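Local structure of ribonucleoside-diphosphate reductase subunit beta (Streptococcus sanguinis, 4N83) at residues A[149-154]-A[262-267]; A[157-162]-A[255-260]. The protein probably supplies, as the small, metal-bearing subunit of a class Ib ribonucleotide reductase, part of the enzyme that turns ribonucleoside diphosphates into deoxyribonucleotides for DNA synthesis. All blocks are in the same frame, centred on the assembly; numbering follows the deposited sequence.

Contact 1. Residues A[149-154]-A[262-267]; sequences KKIASV and MNLGQD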
loop_
_atom_site.group_PDB
_atom_site.type_symbol
_atom_site.label_atom_id
_atom_site.label_comp_id
_atom_site.label_asym_id
_atom_site.label_seq_id
_atom_site.Cartn_x
_atom_site.Cartn_y
_atom_site.Cartn_z
ATOM N N LYS A 149 17.237 -1.388 -10.458
ATOM C CA LYS A 149 15.933 -1.864 -9.991
ATOM C C LYS A 149 14.780 -1.067 -10.603
ATOM O O LYS A 149 13.696 -1.606 -10.820
ATOM C CB LYS A 149 15.862 -1.810 -8.463
ATOM C CG LYS A 149 16.821 -2.775 -7.784
ATOM C CD LYS A 149 16.810 -2.637 -6.270
ATOM C CE LYS A 149 17.605 -1.425 -5.813
ATOM N NZ LYS A 149 17.826 -1.423 -4.340
ATOM N N LYS A 150 15.019 0.215 -10.876
ATOM C CA LYS A 150 14.029 1.064 -11.541
ATOM C C LYS A 150 13.861 0.696 -13.017
ATOM O O LYS A 150 12.756 0.765 -13.552
ATOM C CB LYS A 150 14.409 2.542 -11.410
ATOM C CG LYS A 150 14.289 3.079 -9.993
ATOM C CD LYS A 150 14.608 4.565 -9.924
ATOM C CE LYS A 150 14.216 5.165 -8.581
ATOM N NZ LYS A 150 15.021 4.626 -7.449
ATOM N N ILE A 151 14.957 0.308 -13.666
ATOM C CA ILE A 151 14.926 -0.114 -15.070
ATOM C C ILE A 151 14.166 -1.433 -15.237
ATOM O O ILE A 151 13.428 -1.613 -16.208
ATOM C CB ILE A 151 16.352 -0.283 -15.645
ATOM C CG1 ILE A 151 17.087 1.059 -15.686
ATOM C CG2 ILE A 151 16.303 -0.873 -17.048
ATOM C CD1 ILE A 151 18.596 0.930 -15.732
ATOM N N ALA A 152 14.358 -2.350 -14.289
ATOM C CA ALA A 152 13.737 -3.675 -14.342
ATOM C C ALA A 152 12.220 -3.616 -14.160
ATOM O O ALA A 152 11.485 -4.331 -14.841
ATOM C CB ALA A 152 14.355 -4.589 -13.295
ATOM N N SER A 153 11.763 -2.769 -13.240
ATOM C CA SER A 153 10.331 -2.604 -12.981
ATOM C C SER A 153 9.619 -1.917 -14.149
ATOM O O SER A 153 8.457 -2.216 -14.432
ATOM C CB SER A 153 10.107 -1.806 -11.694
ATOM O OG SER A 153 8.745 -1.849 -11.301
ATOM N N VAL A 154 10.316 -0.999 -14.817
ATOM C CA VAL A 154 9.776 -0.331 -16.003
ATOM C C VAL A 154 9.717 -1.306 -17.181
ATOM O O VAL A 154 8.696 -1.385 -17.862
ATOM C CB VAL A 154 10.592 0.929 -16.380
ATOM C CG1 VAL A 154 10.156 1.482 -17.733
ATOM C CG2 VAL A 154 10.441 1.997 -15.305
ATOM N N MET A 262 11.220 5.217 -23.337
ATOM C CA MET A 262 10.810 6.621 -23.299
ATOM C C MET A 262 10.526 7.111 -21.879
ATOM O O MET A 262 10.792 8.269 -21.559
ATOM C CB MET A 262 9.582 6.841 -24.187
ATOM C CG MET A 262 9.226 8.306 -24.396
ATOM S SD MET A 262 8.409 8.616 -25.974
ATOM C CE MET A 262 9.771 8.388 -27.119
ATOM N N ASN A 263 9.987 6.232 -21.036
ATOM C CA ASN A 263 9.766 6.559 -19.626
ATOM C C ASN A 263 11.083 6.730 -18.872
ATOM O O ASN A 263 11.210 7.629 -18.041
ATOM C CB ASN A 263 8.916 5.484 -18.938
ATOM C CG ASN A 263 7.480 5.456 -19.434
ATOM O OD1 ASN A 263 6.858 4.397 -19.487
ATOM N ND2 ASN A 263 6.945 6.617 -19.793
ATOM N N LEU A 264 12.058 5.875 -19.173
ATOM C CA LEU A 264 13.377 5.938 -18.531
ATOM C C LEU A 264 14.276 7.041 -19.108
ATOM O O LEU A 264 15.404 7.222 -18.648
ATOM C CB LEU A 264 14.079 4.579 -18.624
ATOM C CG LEU A 264 13.463 3.465 -17.767
ATOM C CD1 LEU A 264 13.863 2.087 -18.274
ATOM C CD2 LEU A 264 13.853 3.625 -16.304
ATOM N N GLY A 265 13.782 7.767 -20.108
ATOM C CA GLY A 265 14.506 8.900 -20.683
ATOM C C GLY A 265 15.466 8.508 -21.790
ATOM O O GLY A 265 16.429 9.227 -22.063
ATOM N N GLN A 266 15.202 7.370 -22.429
ATOM C CA GLN A 266 16.025 6.881 -23.530
ATOM C C GLN A 266 15.241 6.903 -24.837
ATOM O O GLN A 266 14.020 7.067 -24.843
ATOM C CB GLN A 266 16.523 5.463 -23.236
ATOM C CG GLN A 266 17.567 5.385 -22.129
ATOM C CD GLN A 266 18.836 6.167 -22.436
ATOM O OE1 GLN A 266 19.459 6.732 -21.538
ATOM N NE2 GLN A 266 19.222 6.205 -23.707
ATOM N N ASP A 267 15.961 6.729 -25.940
ATOM C CA ASP A 267 15.384 6.845 -27.276
ATOM C C ASP A 267 14.711 5.538 -27.700
ATOM O O ASP A 267 15.115 4.463 -27.254
ATOM C CB ASP A 267 16.476 7.232 -28.278
ATOM C CG ASP A 267 17.178 8.527 -27.902
ATOM O OD1 ASP A 267 16.484 9.544 -27.700
ATOM O OD2 ASP A 267 18.423 8.528 -27.807
#

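Contact 2. Residues A[157-162]-A[255-260]; sequences ETFLFY and YNANKA. With MN (manganese (II) ion), chain I; MN (manganese (II) ion), chain J.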
loop_
_atom_site.group_PDB
_atom_site.type_symbol
_atom_site.label_atom_id
_atom_site.label_comp_id
_atom_site.label_asym_id
_atom_site.label_seq_id
_atom_site.Cartn_x
_atom_site.Cartn_y
_atom_site.Cartn_z
ATOM N N GLU A 157 6.681 -4.057 -16.369
ATOM C CA GLU A 157 5.260 -3.723 -16.479
ATOM C C GLU A 157 4.887 -2.818 -17.660
ATOM O O GLU A 157 3.716 -2.765 -18.040
ATOM C CB GLU A 157 4.783 -3.108 -15.164
ATOM C CG GLU A 157 4.978 -4.043 -13.982
ATOM C CD GLU A 157 4.445 -3.473 -12.688
ATOM O OE1 GLU A 157 4.948 -2.415 -12.251
ATOM O OE2 GLU A 157 3.524 -4.082 -12.110
ATOM N N THR A 158 5.866 -2.120 -18.238
ATOM C CA THR A 158 5.618 -1.231 -19.382
ATOM C C THR A 158 5.852 -1.919 -20.735
ATOM O O THR A 158 5.361 -1.444 -21.760
ATOM C CB THR A 158 6.507 0.033 -19.326
ATOM O OG1 THR A 158 6.681 0.449 -17.966
ATOM C CG2 THR A 158 5.890 1.175 -20.130
ATOM N N PHE A 159 6.587 -3.033 -20.733
ATOM C CA PHE A 159 7.039 -3.674 -21.974
ATOM C C PHE A 159 6.635 -5.152 -22.067
ATOM O O PHE A 159 5.829 -5.519 -22.925
ATOM C CB PHE A 159 8.562 -3.475 -22.127
ATOM C CG PHE A 159 9.275 -4.603 -22.829
ATOM C CD1 PHE A 159 8.994 -4.914 -24.153
ATOM C CD2 PHE A 159 10.249 -5.341 -22.165
ATOM C CE1 PHE A 159 9.656 -5.948 -24.794
ATOM C CE2 PHE A 159 10.915 -6.373 -22.802
ATOM C CZ PHE A 159 10.618 -6.678 -24.118
ATOM N N LEU A 160 7.182 -5.990 -21.189
ATOM C CA LEU A 160 6.983 -7.446 -21.282
ATOM C C LEU A 160 5.707 -7.954 -20.596
ATOM O O LEU A 160 5.395 -9.145 -20.669
ATOM C CB LEU A 160 8.223 -8.200 -20.779
ATOM C CG LEU A 160 8.672 -8.031 -19.321
ATOM C CD1 LEU A 160 7.980 -9.026 -18.398
ATOM C CD2 LEU A 160 10.186 -8.168 -19.214
ATOM N N PHE A 161 4.978 -7.058 -19.931
ATOM C CA PHE A 161 3.617 -7.354 -19.466
ATOM C C PHE A 161 2.647 -7.419 -20.651
ATOM O O PHE A 161 1.639 -8.125 -20.599
ATOM C CB PHE A 161 3.130 -6.288 -18.467
ATOM C CG PHE A 161 3.052 -6.766 -17.037
ATOM C CD1 PHE A 161 1.852 -6.712 -16.340
ATOM C CD2 PHE A 161 4.176 -7.254 -16.384
ATOM C CE1 PHE A 161 1.773 -7.139 -15.025
ATOM C CE2 PHE A 161 4.103 -7.682 -15.070
ATOM C CZ PHE A 161 2.900 -7.626 -14.389
ATOM N N TYR A 162 2.964 -6.683 -21.716
ATOM C CA TYR A 162 2.058 -6.522 -22.856
ATOM C C TYR A 162 1.993 -7.732 -23.790
ATOM O O TYR A 162 1.128 -7.788 -24.665
ATOM C CB TYR A 162 2.414 -5.255 -23.638
ATOM C CG TYR A 162 2.024 -3.990 -22.908
ATOM C CD1 TYR A 162 2.809 -3.489 -21.872
ATOM C CD2 TYR A 162 0.860 -3.303 -23.239
ATOM C CE1 TYR A 162 2.448 -2.337 -21.195
ATOM C CE2 TYR A 162 0.494 -2.147 -22.567
ATOM C CZ TYR A 162 1.293 -1.670 -21.547
ATOM O OH TYR A 162 0.937 -0.524 -20.876
ATOM N N TYR A 255 7.015 -2.617 -29.944
ATOM C CA TYR A 255 6.358 -1.313 -29.842
ATOM C C TYR A 255 6.401 -0.762 -28.415
ATOM O O TYR A 255 6.830 0.371 -28.196
ATOM C CB TYR A 255 4.908 -1.415 -30.335
ATOM C CG TYR A 255 4.064 -0.185 -30.074
ATOM C CD1 TYR A 255 4.435 1.058 -30.581
ATOM C CD2 TYR A 255 2.889 -0.267 -29.331
ATOM C CE1 TYR A 255 3.665 2.186 -30.347
ATOM C CE2 TYR A 255 2.112 0.855 -29.092
ATOM C CZ TYR A 255 2.504 2.078 -29.603
ATOM O OH TYR A 255 1.736 3.194 -29.367
ATOM N N ASN A 256 5.961 -1.570 -27.453
ATOM C CA ASN A 256 5.928 -1.157 -26.047
ATOM C C ASN A 256 7.303 -1.100 -25.376
ATOM O O ASN A 256 7.451 -0.483 -24.320
ATOM C CB ASN A 256 4.997 -2.070 -25.243
ATOM C CG ASN A 256 3.532 -1.799 -25.523
ATOM O OD1 ASN A 256 3.076 -0.659 -25.434
ATOM N ND2 ASN A 256 2.785 -2.843 -25.855
ATOM N N ALA A 257 8.300 -1.744 -25.982
ATOM C CA ALA A 257 9.684 -1.651 -25.510
ATOM C C ALA A 257 10.193 -0.214 -25.599
ATOM O O ALA A 257 10.986 0.227 -24.766
ATOM C CB ALA A 257 10.582 -2.579 -26.316
ATOM N N ASN A 258 9.722 0.509 -26.613
ATOM C CA ASN A 258 10.090 1.908 -26.820
ATOM C C ASN A 258 9.486 2.834 -25.764
ATOM O O ASN A 258 10.097 3.836 -25.390
ATOM C CB ASN A 258 9.659 2.362 -28.217
ATOM C CG ASN A 258 10.269 1.513 -29.322
ATOM O OD1 ASN A 258 11.404 1.048 -29.207
ATOM N ND2 ASN A 258 9.516 1.307 -30.399
ATOM N N LYS A 259 8.285 2.498 -25.295
ATOM C CA LYS A 259 7.625 3.264 -24.235
ATOM C C LYS A 259 8.342 3.089 -22.897
ATOM O O LYS A 259 8.450 4.038 -22.120
ATOM C CB LYS A 259 6.155 2.855 -24.106
ATOM C CG LYS A 259 5.310 3.252 -25.306
ATOM C CD LYS A 259 3.842 2.914 -25.102
ATOM C CE LYS A 259 2.998 3.433 -26.255
ATOM N NZ LYS A 259 1.585 2.971 -26.175
ATOM N N ALA A 260 8.828 1.876 -22.638
ATOM C CA ALA A 260 9.656 1.604 -21.461
ATOM C C ALA A 260 10.960 2.398 -21.532
ATOM O O ALA A 260 11.438 2.916 -20.521
ATOM C CB ALA A 260 9.948 0.115 -21.351
HETATM MN MN MN I . 4.163 -0.913 -11.246
HETATM MN MN MN J . 1.148 -4.496 -11.933
#

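Contact 1. Residues A[149-154]-A[262-267]
Leu264, at the end of helix 246-263, packs on Val154 and Ile151 of helix 148-160, within the ferritin-like helical fold. The exit from the helix is a Schellman motif: Gly265, with a positive phi of 87°, is the first residue to leave helical geometry, and two bonds close the motif back into the last turn. Leu264, the residue before it, points its CB toward 149-154. From there the side chain runs into Val154. CG sits beside the backbone N, anti to the carbonyl carbon (chi1 -70°), and lies 3.9 Å from Val154 CG1. Both branches reach both residues. CD1 rests on Val154 CG1 at 3.8 Å and on Ile151 CG2 at 4.0 Å. Leu264 CD2 lies 3.9 Å from Val154 CG2 and also comes near CA and CG1 of Ile151. Leu264 and Val154 thus meet tip to tip, whereas Ile151 crosses the leucine at about a right angle. No hydrogen bond spans the two segments. Phe202 and Met221, from helices 178-206 and 211-240, each touch both Ile151 and Leu264, extending the apolar cluster. At the backbone of helix 148-160, CD2 of Leu264 comes within 4.1 Å of Lys150 O.

Contact 2. Residues A[157-162]-A[255-260]
Thr158 and Phe159 press on Ala257 and Ala260, and this apolar packing makes up one part of the contact. Phe159 CD1 lies 3.6 Å from Ala257 CB, with the alanine placed obliquely to the ring. Farther back on the same side chain, Phe159 CB touches Ala260 CB at 3.9 Å. That alanine methyl is shared, since Thr158 CB is also near Ala260 CB, at 4.0 Å. The threonine methyl CG2, anti to its own backbone N, faces the backbone of Ala260, while its hydroxyl bonds back to Val154 O within helix 148-160.

The second kind of contact is amide over ring. Asn256 lays its carboxamide over one face of Tyr162, CG 3.7 Å above the plane and offset toward the rim, with the two planes 34° apart. Asn256 ND2 lies by the CB, CG and CD2 side of the tyrosine, 3.3 Å from Tyr162 CG. This is a packing contact; no hydrogen bond spans the segments. Phe165 meets the same tyrosine ring edge-to-face.

In the ferritin-like fold of the small subunit, a dimetal site lies among long helices, and helix 148-160 adds Glu157 to it, at the start of a wider, pi-type turn (157-160). Here helix 246-263 packs against the side of that turn occupied by Thr158 and Phe159.

Apart from the contact itself, 157-162 thus carries a metal ligand. Glu157, which does not touch 255-260, bridges two manganese ions: OE1 binds one at 2.0 Å and OE2 the other at 2.4 Å. Glu191 and His194 belong to the site of the first ion, and Asp66, Glu97 and His100 to that of the second. The Phe161 ring has Glu157 CG over one face, 3.9 Å above its plane.

Followed from the N terminus, the chain enters helix 148-160 through 149-154 and reaches 157-162 almost at once. It then passes through helices 162-173, 178-206 and 211-240 before coming back along helix 246-263. On that return 255-260 arrives first and closes contact 2; 262-267 follows and closes contact 1. The loop of contact 2 is therefore nested inside that of contact 1, with no crossing. Both tie helix 148-160 to helix 246-263, contact 2 near the C-terminal end of helix 148-160, beside Glu157, and contact 1 nearer its start, their centres about 10 Å apart. They join directly: Val154 CG1 packs 3.4 Å from Ala260 O.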